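PDB 5Y7Q: fanconi-associated nuclease 1 homolog from Pseudomonas aeruginosa, which belongs to the FAN1 family of nuclease proteins, carries HTH, SAP and VRR-NUC family regions, and is bound to DNA in this model. Local coordinates for residues G92-E97 with F133-K138. Numbering follows the deposited sequence.
With nucleotides of chain D.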
ATOM      1  N   GLY A  92     -17.274  10.865  -6.564  1.00 71.99           N
ATOM      2  CA  GLY A  92     -18.693  10.599  -6.590  1.00 77.37           C
ATOM      3  C   GLY A  92     -19.261  10.661  -7.988  1.00 75.02           C
ATOM      4  O   GLY A  92     -18.562  10.998  -8.950  1.00 71.76           O
ATOM      5  N   THR A  93     -20.515  10.259  -8.120  1.00 80.66           N
ATOM      6  CA  THR A  93     -21.154  10.215  -9.421  1.00 72.33           C
ATOM      7  C   THR A  93     -22.143  11.363  -9.685  1.00 68.14           C
ATOM      8  O   THR A  93     -22.605  11.505 -10.815  1.00 66.01           O
ATOM      9  CB  THR A  93     -21.815   8.842  -9.572  1.00 83.85           C
ATOM     10  OG1 THR A  93     -21.857   8.477 -10.952  1.00104.80           O
ATOM     11  CG2 THR A  93     -23.204   8.827  -8.979  1.00 90.74           C
ATOM     12  N   LEU A  94     -22.417  12.229  -8.708  1.00 72.15           N
ATOM     13  CA  LEU A  94     -23.475  13.239  -8.787  1.00 60.59           C
ATOM     14  C   LEU A  94     -22.891  14.648  -8.793  1.00 63.05           C
ATOM     15  O   LEU A  94     -22.046  14.975  -7.950  1.00 75.99           O
ATOM     16  CB  LEU A  94     -24.427  13.106  -7.607  1.00 55.87           C
ATOM     17  CG  LEU A  94     -25.151  11.774  -7.446  1.00 63.71           C
ATOM     18  CD1 LEU A  94     -25.662  11.621  -5.998  1.00 65.14           C
ATOM     19  CD2 LEU A  94     -26.298  11.646  -8.471  1.00 64.51           C
ATOM     20  N   PHE A  95     -23.343  15.484  -9.727  1.00 56.07           N
ATOM     21  CA  PHE A  95     -22.801  16.829  -9.878  1.00 55.71           C
ATOM     22  C   PHE A  95     -23.917  17.828 -10.142  1.00 64.22           C
ATOM     23  O   PHE A  95     -24.942  17.499 -10.743  1.00 60.15           O
ATOM     24  CB  PHE A  95     -21.775  16.888 -11.016  1.00 51.53           C
ATOM     25  CG  PHE A  95     -20.650  15.915 -10.840  1.00 55.75           C
ATOM     26  CD1 PHE A  95     -20.673  14.692 -11.475  1.00 60.39           C
ATOM     27  CD2 PHE A  95     -19.599  16.198  -9.978  1.00 62.54           C
ATOM     28  CE1 PHE A  95     -19.667  13.784 -11.286  1.00 57.94           C
ATOM     29  CE2 PHE A  95     -18.590  15.292  -9.794  1.00 69.05           C
ATOM     30  CZ  PHE A  95     -18.622  14.081 -10.451  1.00 62.36           C
ATOM     31  N   ARG A  96     -23.719  19.047  -9.654  1.00 66.61           N
ATOM     32  CA  ARG A  96     -24.609  20.164  -9.929  1.00 60.60           C
ATOM     33  C   ARG A  96     -24.016  20.978 -11.059  1.00 65.44           C
ATOM     34  O   ARG A  96     -22.815  21.250 -11.058  1.00 77.49           O
ATOM     35  CB  ARG A  96     -24.766  21.067  -8.707  1.00 65.63           C
ATOM     36  CG  ARG A  96     -25.319  20.435  -7.449  1.00 67.51           C
ATOM     37  CD  ARG A  96     -25.125  21.390  -6.266  1.00 77.33           C
ATOM     38  NE  ARG A  96     -25.671  22.739  -6.487  1.00 83.60           N
ATOM     39  CZ  ARG A  96     -26.551  23.355  -5.691  1.00 92.06           C
ATOM     40  NH1 ARG A  96     -27.018  22.761  -4.593  1.00 91.57           N
ATOM     41  NH2 ARG A  96     -26.965  24.583  -5.988  1.00 97.20           N
ATOM     42  N   GLU A  97     -24.855  21.393 -12.005  1.00 73.68           N
ATOM     43  CA  GLU A  97     -24.352  22.099 -13.186  1.00 79.86           C
ATOM     44  C   GLU A  97     -23.366  23.215 -12.824  1.00 78.00           C
ATOM     45  O   GLU A  97     -22.340  23.394 -13.497  1.00 77.91           O
ATOM     46  CB  GLU A  97     -25.528  22.662 -13.991  1.00 84.17           C
ATOM     47  CG  GLU A  97     -25.117  23.297 -15.295  1.00 93.16           C
ATOM     48  CD  GLU A  97     -26.307  23.644 -16.158  1.00108.50           C
ATOM     49  OE1 GLU A  97     -26.631  24.848 -16.275  1.00116.28           O
ATOM     50  OE2 GLU A  97     -26.926  22.707 -16.712  1.00108.91           O
ATOM     51  N   PHE A 133     -28.575  15.117   0.180  1.00 83.05           N
ATOM     52  CA  PHE A 133     -27.775  15.851   1.152  1.00 79.63           C
ATOM     53  C   PHE A 133     -26.377  16.121   0.638  1.00 74.31           C
ATOM     54  O   PHE A 133     -25.763  17.123   1.020  1.00 75.17           O
ATOM     55  CB  PHE A 133     -27.719  15.089   2.470  1.00 78.10           C
ATOM     56  CG  PHE A 133     -28.690  15.598   3.471  1.00 84.86           C
ATOM     57  CD1 PHE A 133     -30.049  15.537   3.218  1.00 83.65           C
ATOM     58  CD2 PHE A 133     -28.252  16.176   4.650  1.00 82.51           C
ATOM     59  CE1 PHE A 133     -30.951  16.025   4.136  1.00 87.00           C
ATOM     60  CE2 PHE A 133     -29.148  16.671   5.566  1.00 80.10           C
ATOM     61  CZ  PHE A 133     -30.499  16.596   5.311  1.00 83.60           C
ATOM     62  N   GLY A 134     -25.859  15.241  -0.221  1.00 71.21           N
ATOM     63  CA  GLY A 134     -24.567  15.503  -0.833  1.00 64.08           C
ATOM     64  C   GLY A 134     -24.617  16.661  -1.808  1.00 68.58           C
ATOM     65  O   GLY A 134     -23.737  17.530  -1.810  1.00 68.16           O
ATOM     66  N   LEU A 135     -25.663  16.711  -2.631  1.00 69.21           N
ATOM     67  CA  LEU A 135     -25.761  17.786  -3.612  1.00 71.00           C
ATOM     68  C   LEU A 135     -26.058  19.152  -2.980  1.00 66.74           C
ATOM     69  O   LEU A 135     -25.606  20.175  -3.493  1.00 68.31           O
ATOM     70  CB  LEU A 135     -26.831  17.428  -4.647  1.00 76.72           C
ATOM     71  CG  LEU A 135     -26.437  16.240  -5.519  1.00 72.11           C
ATOM     72  CD1 LEU A 135     -27.650  15.412  -5.901  1.00 64.43           C
ATOM     73  CD2 LEU A 135     -25.694  16.728  -6.748  1.00 71.52           C
ATOM     74  N   LEU A 136     -26.756  19.202  -1.858  1.00 65.80           N
ATOM     75  CA  LEU A 136     -27.369  20.448  -1.407  1.00 75.54           C
ATOM     76  C   LEU A 136     -26.593  21.119  -0.277  1.00 88.17           C
ATOM     77  O   LEU A 136     -25.875  20.466   0.493  1.00 89.57           O
ATOM     78  CB  LEU A 136     -28.802  20.203  -0.945  1.00 72.11           C
ATOM     79  CG  LEU A 136     -29.829  20.460  -2.031  1.00 66.58           C
ATOM     80  CD1 LEU A 136     -31.211  20.247  -1.488  1.00 72.75           C
ATOM     81  CD2 LEU A 136     -29.644  21.878  -2.412  1.00 77.81           C
ATOM     82  N   LYS A 137     -26.712  22.449  -0.217  1.00 87.76           N
ATOM     83  CA  LYS A 137     -26.186  23.219   0.904  1.00 88.87           C
ATOM     84  C   LYS A 137     -27.084  23.083   2.135  1.00 95.27           C
ATOM     85  O   LYS A 137     -28.285  22.802   2.028  1.00 96.61           O
ATOM     86  CB  LYS A 137     -26.055  24.693   0.529  1.00 89.90           C
ATOM     87  CG  LYS A 137     -24.858  25.043  -0.331  1.00 93.28           C
ATOM     88  CD  LYS A 137     -24.949  26.501  -0.787  1.00109.03           C
ATOM     89  CE  LYS A 137     -23.623  27.016  -1.338  1.00111.65           C
ATOM     90  NZ  LYS A 137     -22.582  27.170  -0.275  1.00111.06           N
ATOM     91  N   LYS A 138     -26.489  23.299   3.318  1.00 94.79           N
ATOM     92  CA  LYS A 138     -27.231  23.123   4.565  1.00 94.73           C
ATOM     93  C   LYS A 138     -28.289  24.202   4.749  1.00104.03           C
ATOM     94  O   LYS A 138     -29.306  23.959   5.401  1.00100.17           O
ATOM     95  CB  LYS A 138     -26.283  23.106   5.768  1.00 87.94           C
ATOM     96  CG  LYS A 138     -26.995  22.811   7.095  1.00 86.76           C
ATOM     97  CD  LYS A 138     -26.086  22.963   8.315  1.00 89.83           C
ATOM     98  CE  LYS A 138     -26.886  22.919   9.622  1.00 95.54           C
ATOM     99  NZ  LYS A 138     -26.013  22.974  10.837  1.00 95.71           N
TER
ATOM    100  P    DA D  20     -22.824  23.173   3.279  1.00110.53           P
ATOM    101  OP1  DA D  20     -23.630  22.065   2.723  1.00114.52           O
ATOM    102  OP2  DA D  20     -23.290  24.578   3.298  1.00115.86           O
ATOM    103  O5'  DA D  20     -22.488  22.793   4.760  1.00111.49           O
ATOM    104  C5'  DA D  20     -21.278  23.218   5.243  1.00105.18           C
ATOM    105  C4'  DA D  20     -20.730  22.277   6.264  1.00100.19           C
ATOM    106  O4'  DA D  20     -19.417  22.745   6.596  1.00100.46           O
ATOM    107  C3'  DA D  20     -21.466  22.316   7.585  1.00 98.71           C
ATOM    108  O3'  DA D  20     -21.032  21.228   8.405  1.00104.64           O
ATOM    109  C2'  DA D  20     -20.992  23.663   8.121  1.00 98.53           C
ATOM    110  C1'  DA D  20     -19.535  23.709   7.629  1.00103.11           C
ATOM    111  N9   DA D  20     -19.107  25.013   7.111  1.00 98.19           N
ATOM    112  C8   DA D  20     -19.790  25.845   6.273  1.00 90.41           C
ATOM    113  N7   DA D  20     -19.138  26.944   5.975  1.00 98.12           N
ATOM    114  C5   DA D  20     -17.946  26.829   6.673  1.00 99.04           C
ATOM    115  C6   DA D  20     -16.811  27.671   6.787  1.00100.01           C
ATOM    116  N6   DA D  20     -16.696  28.859   6.163  1.00 87.02           N
ATOM    117  N1   DA D  20     -15.794  27.239   7.576  1.00 89.02           N
ATOM    118  C2   DA D  20     -15.916  26.060   8.188  1.00 90.08           C
ATOM    119  N3   DA D  20     -16.923  25.195   8.155  1.00101.76           N
ATOM    120  C4   DA D  20     -17.914  25.641   7.374  1.00 99.15           C
ATOM    121  P    DC D  19     -20.119  26.055  -2.024  1.00118.74           P
ATOM    122  OP1  DC D  19     -21.209  25.331  -2.717  1.00120.73           O
ATOM    123  OP2  DC D  19     -20.151  27.528  -1.847  1.00114.70           O
ATOM    124  O5'  DC D  19     -20.001  25.397  -0.580  1.00115.12           O
ATOM    125  C5'  DC D  19     -19.668  24.034  -0.485  1.00107.15           C
ATOM    126  C4'  DC D  19     -19.749  23.563   0.946  1.00102.83           C
ATOM    127  O4'  DC D  19     -18.550  23.938   1.671  1.00100.95           O
ATOM    128  C3'  DC D  19     -20.914  24.120   1.744  1.00102.60           C
ATOM    129  O3'  DC D  19     -21.376  23.107   2.604  1.00105.46           O
ATOM    130  C2'  DC D  19     -20.272  25.269   2.519  1.00100.41           C
ATOM    131  C1'  DC D  19     -18.893  24.705   2.805  1.00 97.58           C
ATOM    132  N1   DC D  19     -17.853  25.728   2.960  1.00 92.17           N
ATOM    133  C2   DC D  19     -16.750  25.451   3.757  1.00 89.38           C
ATOM    134  O2   DC D  19     -16.701  24.364   4.334  1.00 94.26           O
ATOM    135  N3   DC D  19     -15.776  26.378   3.877  1.00 88.94           N
ATOM    136  C4   DC D  19     -15.885  27.541   3.226  1.00 92.74           C
ATOM    137  N4   DC D  19     -14.905  28.438   3.375  1.00 90.10           N
ATOM    138  C5   DC D  19     -17.006  27.834   2.395  1.00 97.51           C
ATOM    139  C6   DC D  19     -17.954  26.905   2.287  1.00 95.19           C
ATOM    140  P    DA D  21     -21.896  20.732   9.673  1.00117.11           P
ATOM    141  OP1  DA D  21     -21.936  19.249   9.711  1.00116.98           O
ATOM    142  OP2  DA D  21     -23.147  21.530   9.726  1.00119.12           O
ATOM    143  O5'  DA D  21     -21.008  21.171  10.912  1.00114.54           O
ATOM    144  C5'  DA D  21     -21.123  22.466  11.390  1.00111.13           C
ATOM    145  C4'  DA D  21     -19.909  22.851  12.186  1.00108.44           C
ATOM    146  O4'  DA D  21     -19.065  23.697  11.369  1.00105.56           O
ATOM    147  C3'  DA D  21     -20.253  23.632  13.432  1.00111.75           C
ATOM    148  O3'  DA D  21     -19.584  23.131  14.551  1.00122.23           O
ATOM    149  C2'  DA D  21     -19.847  25.064  13.126  1.00106.81           C
ATOM    150  C1'  DA D  21     -18.864  24.949  11.979  1.00101.09           C
ATOM    151  N9   DA D  21     -19.081  26.002  10.986  1.00103.73           N
ATOM    152  C8   DA D  21     -20.166  26.147  10.171  1.00105.99           C
ATOM    153  N7   DA D  21     -20.120  27.210   9.401  1.00101.60           N
ATOM    154  C5   DA D  21     -18.932  27.821   9.751  1.00 98.70           C
ATOM    155  C6   DA D  21     -18.302  28.994   9.296  1.00 96.40           C
ATOM    156  N6   DA D  21     -18.811  29.787   8.342  1.00 92.68           N
ATOM    157  N1   DA D  21     -17.116  29.315   9.852  1.00 96.36           N
ATOM    158  C2   DA D  21     -16.602  28.516  10.797  1.00 97.37           C
ATOM    159  N3   DA D  21     -17.100  27.392  11.302  1.00100.82           N
ATOM    160  C4   DA D  21     -18.277  27.095  10.732  1.00100.78           C
TER
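The guanidinium of Arg96 meets the end of helix 129-135 with its edge: the carbonyl O of Leu135 lies near the guanidinium plane, and Leu136 CD2 comes to the same rim, 3.5 Å from NH1 of Arg96. Arg96 NH1 donates to Leu135 O at 3.1 Å, nearly straight at 163°, though it reaches that oxygen from above the carbonyl plane. A bend at chi3 (54°) swings the guanidinium so that its NH1 edge faces Leu135 O. Alongside the arginine's aliphatic part, the Leu135 side chain runs in the opposite direction, its CD2 tucked 3.8 Å from Arg96 CG and 3.9 Å from Leu94 CB; Leu127 and Val184 also touch Leu135. Glu182 forms a salt bridge with NH2, the other terminal nitrogen. Two residues on, at the N-cap of helix 138-144, the chain meets DNA: Lys137 NZ donates a hydrogen bond to O5' of DC19 of chain D at 3.1 Å and a weak one to OP2, while Lys138 N makes weak ones to OP1 and, straighter, OP2 of DA20 of chain D. Arg96 thus ties edge strand 94-96 to the last helical carbonyl, Glu182 balancing its charge, and the lysines and next helix's N-terminus would favour the phosphates.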